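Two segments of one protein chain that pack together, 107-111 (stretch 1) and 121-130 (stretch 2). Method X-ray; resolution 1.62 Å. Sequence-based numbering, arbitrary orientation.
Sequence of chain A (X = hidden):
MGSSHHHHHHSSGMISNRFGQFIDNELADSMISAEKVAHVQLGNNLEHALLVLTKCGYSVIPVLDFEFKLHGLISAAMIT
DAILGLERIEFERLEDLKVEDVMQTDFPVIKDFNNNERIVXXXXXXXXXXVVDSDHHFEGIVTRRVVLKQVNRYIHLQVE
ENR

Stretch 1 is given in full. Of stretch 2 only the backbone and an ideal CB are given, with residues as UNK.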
ATOM      1  N   PHE A 107      -0.529  16.439   2.525  1.00 38.62           N
ATOM      2  CA  PHE A 107       0.021  15.319   3.278  1.00 37.27           C
ATOM      3  C   PHE A 107       0.637  15.816   4.589  1.00 41.12           C
ATOM      4  O   PHE A 107       1.116  16.952   4.653  1.00 34.73           O
ATOM      5  CB  PHE A 107       1.084  14.559   2.467  1.00 35.45           C
ATOM      6  CG  PHE A 107       2.146  15.442   1.888  1.00 38.83           C
ATOM      7  CD1 PHE A 107       3.265  15.785   2.627  1.00 36.97           C
ATOM      8  CD2 PHE A 107       2.021  15.944   0.603  1.00 38.67           C
ATOM      9  CE1 PHE A 107       4.239  16.622   2.096  1.00 38.30           C
ATOM     10  CE2 PHE A 107       2.989  16.775   0.066  1.00 39.92           C
ATOM     11  CZ  PHE A 107       4.100  17.113   0.810  1.00 37.90           C
ATOM     12  N   PRO A 108       0.626  14.989   5.621  1.00 37.78           N
ATOM     13  CA  PRO A 108       1.305  15.368   6.865  1.00 37.37           C
ATOM     14  C   PRO A 108       2.800  15.117   6.762  1.00 37.33           C
ATOM     15  O   PRO A 108       3.273  14.333   5.937  1.00 32.22           O
ATOM     16  CB  PRO A 108       0.661  14.447   7.903  1.00 40.81           C
ATOM     17  CG  PRO A 108       0.356  13.203   7.124  1.00 37.85           C
ATOM     18  CD  PRO A 108       0.015  13.650   5.715  1.00 38.65           C
ATOM     19  N   VAL A 109       3.552  15.810   7.619  1.00 32.56           N
ATOM     20  CA  VAL A 109       4.984  15.570   7.738  1.00 31.60           C
ATOM     21  C   VAL A 109       5.371  15.539   9.208  1.00 31.92           C
ATOM     22  O   VAL A 109       4.650  16.028  10.078  1.00 34.29           O
ATOM     23  CB  VAL A 109       5.842  16.615   6.989  1.00 31.51           C
ATOM     24  CG1 VAL A 109       5.541  16.606   5.490  1.00 34.13           C
ATOM     25  CG2 VAL A 109       5.627  18.008   7.577  1.00 34.72           C
ATOM     26  N   ILE A 110       6.534  14.944   9.461  1.00 29.76           N
ATOM     27  CA  ILE A 110       7.175  14.892  10.770  1.00 30.79           C
ATOM     28  C   ILE A 110       8.444  15.728  10.681  1.00 31.21           C
ATOM     29  O   ILE A 110       9.245  15.548   9.758  1.00 28.41           O
ATOM     30  CB  ILE A 110       7.505  13.439  11.168  1.00 31.16           C
ATOM     31  CG1 ILE A 110       6.227  12.634  11.420  1.00 33.06           C
ATOM     32  CG2 ILE A 110       8.432  13.391  12.369  1.00 34.19           C
ATOM     33  CD1 ILE A 110       6.420  11.115  11.287  1.00 31.60           C
ATOM     34  N   LYS A 111       8.616  16.666  11.608  1.00 36.38           N
ATOM     35  CA  LYS A 111       9.810  17.497  11.591  1.00 34.68           C
ATOM     36  C   LYS A 111      10.744  17.216  12.758  1.00 38.94           C
ATOM     37  O   LYS A 111      11.866  17.735  12.776  1.00 41.47           O
ATOM     38  CB  LYS A 111       9.422  18.984  11.577  1.00 38.12           C
ATOM     39  CG  LYS A 111       8.607  19.386  10.354  1.00 40.97           C
ATOM     40  CD  LYS A 111       9.094  20.698   9.775  1.00 45.64           C
ATOM     41  CE  LYS A 111       7.950  21.506   9.188  1.00 53.61           C
ATOM     42  NZ  LYS A 111       8.405  22.855   8.757  1.00 54.84           N
ATOM     43  N   UNK A 121      -0.615   9.277  16.276  1.00 36.66           N
ATOM     44  CA  UNK A 121      -1.894   9.785  15.793  1.00 38.04           C
ATOM     45  C   UNK A 121      -1.926   9.880  14.269  1.00 37.36           C
ATOM     46  O   UNK A 121      -2.933   9.535  13.637  1.00 38.86           O
ATOM     47  CB  UNK A 121      -2.180  11.157  16.407  1.00 38.04           C
ATOM     48  N   UNK A 122      -0.843  10.371  13.658  1.00 34.98           N
ATOM     49  CA  UNK A 122      -0.801  10.460  12.199  1.00 34.52           C
ATOM     50  C   UNK A 122      -0.856   9.077  11.561  1.00 35.55           C
ATOM     51  O   UNK A 122      -1.479   8.891  10.506  1.00 36.45           O
ATOM     52  CB  UNK A 122       0.462  11.196  11.746  1.00 34.52           C
ATOM     53  N   UNK A 123      -0.215   8.092  12.191  1.00 33.85           N
ATOM     54  CA  UNK A 123      -0.156   6.754  11.624  1.00 29.73           C
ATOM     55  C   UNK A 123      -1.504   6.046  11.654  1.00 36.38           C
ATOM     56  O   UNK A 123      -1.636   4.982  11.042  1.00 33.83           O
ATOM     57  CB  UNK A 123       0.882   5.917  12.374  1.00 29.73           C
ATOM     58  N   UNK A 124      -2.507   6.619  12.326  1.00 33.56           N
ATOM     59  CA  UNK A 124      -3.849   6.044  12.287  1.00 34.27           C
ATOM     60  C   UNK A 124      -4.414   6.090  10.872  1.00 39.24           C
ATOM     61  O   UNK A 124      -4.909   5.087  10.347  1.00 35.16           O
ATOM     62  CB  UNK A 124      -4.778   6.784  13.252  1.00 34.27           C
ATOM     63  N   UNK A 125      -4.354   7.252  10.228  1.00 38.32           N
ATOM     64  CA  UNK A 125      -4.920   7.384   8.894  1.00 39.45           C
ATOM     65  C   UNK A 125      -3.853   7.444   7.813  1.00 36.06           C
ATOM     66  O   UNK A 125      -4.176   7.687   6.644  1.00 44.14           O
ATOM     67  CB  UNK A 125      -5.798   8.635   8.821  1.00 39.45           C
ATOM     68  N   UNK A 126      -2.589   7.217   8.171  1.00 34.75           N
ATOM     69  CA  UNK A 126      -1.512   7.219   7.193  1.00 32.70           C
ATOM     70  C   UNK A 126      -0.595   6.023   7.418  1.00 32.25           C
ATOM     71  O   UNK A 126      -0.002   5.881   8.496  1.00 33.13           O
ATOM     72  CB  UNK A 126      -0.718   8.525   7.267  1.00 32.70           C
ATOM     73  N   UNK A 127      -0.479   5.140   6.429  1.00 28.76           N
ATOM     74  CA  UNK A 127       0.435   3.994   6.559  1.00 29.12           C
ATOM     75  C   UNK A 127       1.886   4.389   6.762  1.00 27.64           C
ATOM     76  O   UNK A 127       2.643   3.636   7.384  1.00 26.58           O
ATOM     77  CB  UNK A 127       0.333   3.108   5.316  1.00 29.12           C
ATOM     78  N   UNK A 128       2.311   5.526   6.216  1.00 26.90           N
ATOM     79  CA  UNK A 128       3.618   6.080   6.537  1.00 25.59           C
ATOM     80  C   UNK A 128       3.498   7.588   6.520  1.00 24.67           C
ATOM     81  O   UNK A 128       2.572   8.151   5.928  1.00 26.93           O
ATOM     82  CB  UNK A 128       4.692   5.598   5.560  1.00 25.59           C
ATOM     83  N   UNK A 129       4.454   8.229   7.175  1.00 24.77           N
ATOM     84  CA  UNK A 129       4.533   9.684   7.204  1.00 25.30           C
ATOM     85  C   UNK A 129       5.959  10.103   6.896  1.00 24.02           C
ATOM     86  O   UNK A 129       6.914   9.544   7.442  1.00 22.97           O
ATOM     87  CB  UNK A 129       4.082  10.238   8.557  1.00 25.30           C
ATOM     88  N   UNK A 130       6.092  11.112   6.046  1.00 24.97           N
ATOM     89  CA  UNK A 130       7.400  11.577   5.622  1.00 23.78           C
ATOM     90  C   UNK A 130       8.055  12.404   6.726  1.00 24.32           C
ATOM     91  O   UNK A 130       7.376  13.142   7.444  1.00 27.47           O
ATOM     92  CB  UNK A 130       7.286  12.395   4.334  1.00 23.78           C
TER

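Position 121 lies on the helix with nothing of stretch 1 within 5.5 Å of its ideal CB, so this contact sets no demand there. It is His 121, whose ND1 is hydrogen-bonded elsewhere in the structure.

At 122 the helical CA-to-CB bond points toward stretch 1, with the ideal CB 5.0 Å from Pro 108 CB: a bare CB would fall short, and a longer aliphatic side chain, branched or methionine, would fill the space. The residue is Leu 122. Its CD2 lies 3.8 Å from Pro 108 CB; CD1 also borders that carbon and reaches on to Ile 110 CG1 at 4.5 Å.

Positions 123, 124 and 125 are out of reach, and stretch 1 leaves their choice free. They hold Leu 123, Val 124 and Asp 125.

At 126 the backbone has become extended (phi/psi -135/119) and CB turns toward stretch 1, 4.8 Å from Pro 108 CG. A proline ring invites an aliphatic group or the flat face of an aromatic, and a ring with a polar atom could also reach back to the carbonyl oxygen of position 122. His 126 does both. Pro 108 CG sits 3.6 Å from the centroid of the His 126 ring, 8° off its normal, a CH-pi contact over the face. His 126 ND1 donates a hydrogen bond to Leu 122 O at 2.9 Å.

Position 127, with phi -60, would accept many residues, proline included; Pro 127 makes no contact. At 128 the strand begins and CB points away, so stretch 1 asks little. Phe 128 makes no contact with stretch 1.

Position 129 points back toward stretch 1, its ideal CB only 3.7 Å from Ile 110 CD1. With extended angles and apolar neighbours, a compact beta-branched residue suits well. Val 129, chi1 t, places CG1 3.6 Å from Ile 110 CD1 and 4.3 Å from Pro 108 CG, joining the two apolar side chains.

The closest contacts at position 130 are made by its backbone. Its O accepts a hydrogen bond from Ile 110 N at 2.8 Å and lies 3.4 Å from Val 109 CA in a CA-H...O contact; its N is 4.3 Å from Pro 108 O, too far for a direct bond. The ideal CB, 4.7 Å from Val 109 CG1, would suit a small or medium apolar side chain. The residue is Cys 130, its side chain on the same sheet face as Val 109. A water fills the backbone gap, donating to Pro 108 O at 2.6 Å and accepting from Cys 130 N at 2.9 Å.

Stretch 2 121-130: HLLVDHPFVC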
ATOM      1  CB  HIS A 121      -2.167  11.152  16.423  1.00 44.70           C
ATOM      2  CG  HIS A 121      -3.419  11.808  15.933  1.00 47.83           C
ATOM      3  ND1 HIS A 121      -4.675  11.410  16.338  1.00 51.70           N
ATOM      4  CD2 HIS A 121      -3.610  12.838  15.074  1.00 52.65           C
ATOM      5  CE1 HIS A 121      -5.585  12.165  15.749  1.00 53.11           C
ATOM      6  NE2 HIS A 121      -4.965  13.040  14.977  1.00 55.22           N
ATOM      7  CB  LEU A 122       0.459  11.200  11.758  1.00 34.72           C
ATOM      8  CG  LEU A 122       0.484  12.691  12.088  1.00 36.32           C
ATOM      9  CD1 LEU A 122       1.823  13.285  11.714  1.00 38.86           C
ATOM     10  CD2 LEU A 122      -0.647  13.407  11.368  1.00 37.44           C
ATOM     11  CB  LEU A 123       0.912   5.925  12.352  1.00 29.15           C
ATOM     12  CG  LEU A 123       2.347   6.390  12.063  1.00 30.35           C
ATOM     13  CD1 LEU A 123       3.354   5.731  13.005  1.00 28.51           C
ATOM     14  CD2 LEU A 123       2.716   6.142  10.604  1.00 25.53           C
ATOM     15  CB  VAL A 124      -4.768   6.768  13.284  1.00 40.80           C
ATOM     16  CG1 VAL A 124      -6.213   6.344  13.077  1.00 40.99           C
ATOM     17  CG2 VAL A 124      -4.318   6.471  14.701  1.00 36.00           C
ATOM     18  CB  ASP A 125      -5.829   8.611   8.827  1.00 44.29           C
ATOM     19  CG  ASP A 125      -7.132   8.405   9.580  1.00 45.05           C
ATOM     20  OD1 ASP A 125      -7.737   7.318   9.457  1.00 44.82           O
ATOM     21  OD2 ASP A 125      -7.547   9.328  10.308  1.00 56.92           O
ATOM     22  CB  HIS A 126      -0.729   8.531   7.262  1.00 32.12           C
ATOM     23  CG  HIS A 126      -1.586   9.744   7.094  1.00 32.34           C
ATOM     24  ND1 HIS A 126      -2.113  10.437   8.164  1.00 40.99           N
ATOM     25  CD2 HIS A 126      -2.025  10.377   5.980  1.00 36.64           C
ATOM     26  CE1 HIS A 126      -2.835  11.448   7.716  1.00 39.62           C
ATOM     27  NE2 HIS A 126      -2.799  11.433   6.394  1.00 37.24           N
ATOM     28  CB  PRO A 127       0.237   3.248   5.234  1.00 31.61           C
ATOM     29  CG  PRO A 127      -1.151   3.599   4.820  1.00 37.30           C
ATOM     30  CD  PRO A 127      -1.345   5.032   5.243  1.00 32.98           C
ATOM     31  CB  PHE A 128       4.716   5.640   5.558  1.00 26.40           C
ATOM     32  CG  PHE A 128       4.549   6.196   4.169  1.00 26.17           C
ATOM     33  CD1 PHE A 128       3.774   5.523   3.237  1.00 32.35           C
ATOM     34  CD2 PHE A 128       5.167   7.381   3.795  1.00 27.19           C
ATOM     35  CE1 PHE A 128       3.614   6.026   1.954  1.00 35.42           C
ATOM     36  CE2 PHE A 128       5.007   7.889   2.522  1.00 30.39           C
ATOM     37  CZ  PHE A 128       4.235   7.211   1.603  1.00 34.30           C
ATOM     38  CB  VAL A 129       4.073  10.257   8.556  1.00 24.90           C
ATOM     39  CG1 VAL A 129       4.194  11.782   8.547  1.00 28.91           C
ATOM     40  CG2 VAL A 129       2.637   9.862   8.812  1.00 29.89           C
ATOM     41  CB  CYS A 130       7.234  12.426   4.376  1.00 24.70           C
ATOM     42  SG  CYS A 130       6.881  11.434   2.902  1.00 26.20           S
TER
HETATM   43  O   HOH W   1       3.825  12.167   4.531  1.00 29.38           O
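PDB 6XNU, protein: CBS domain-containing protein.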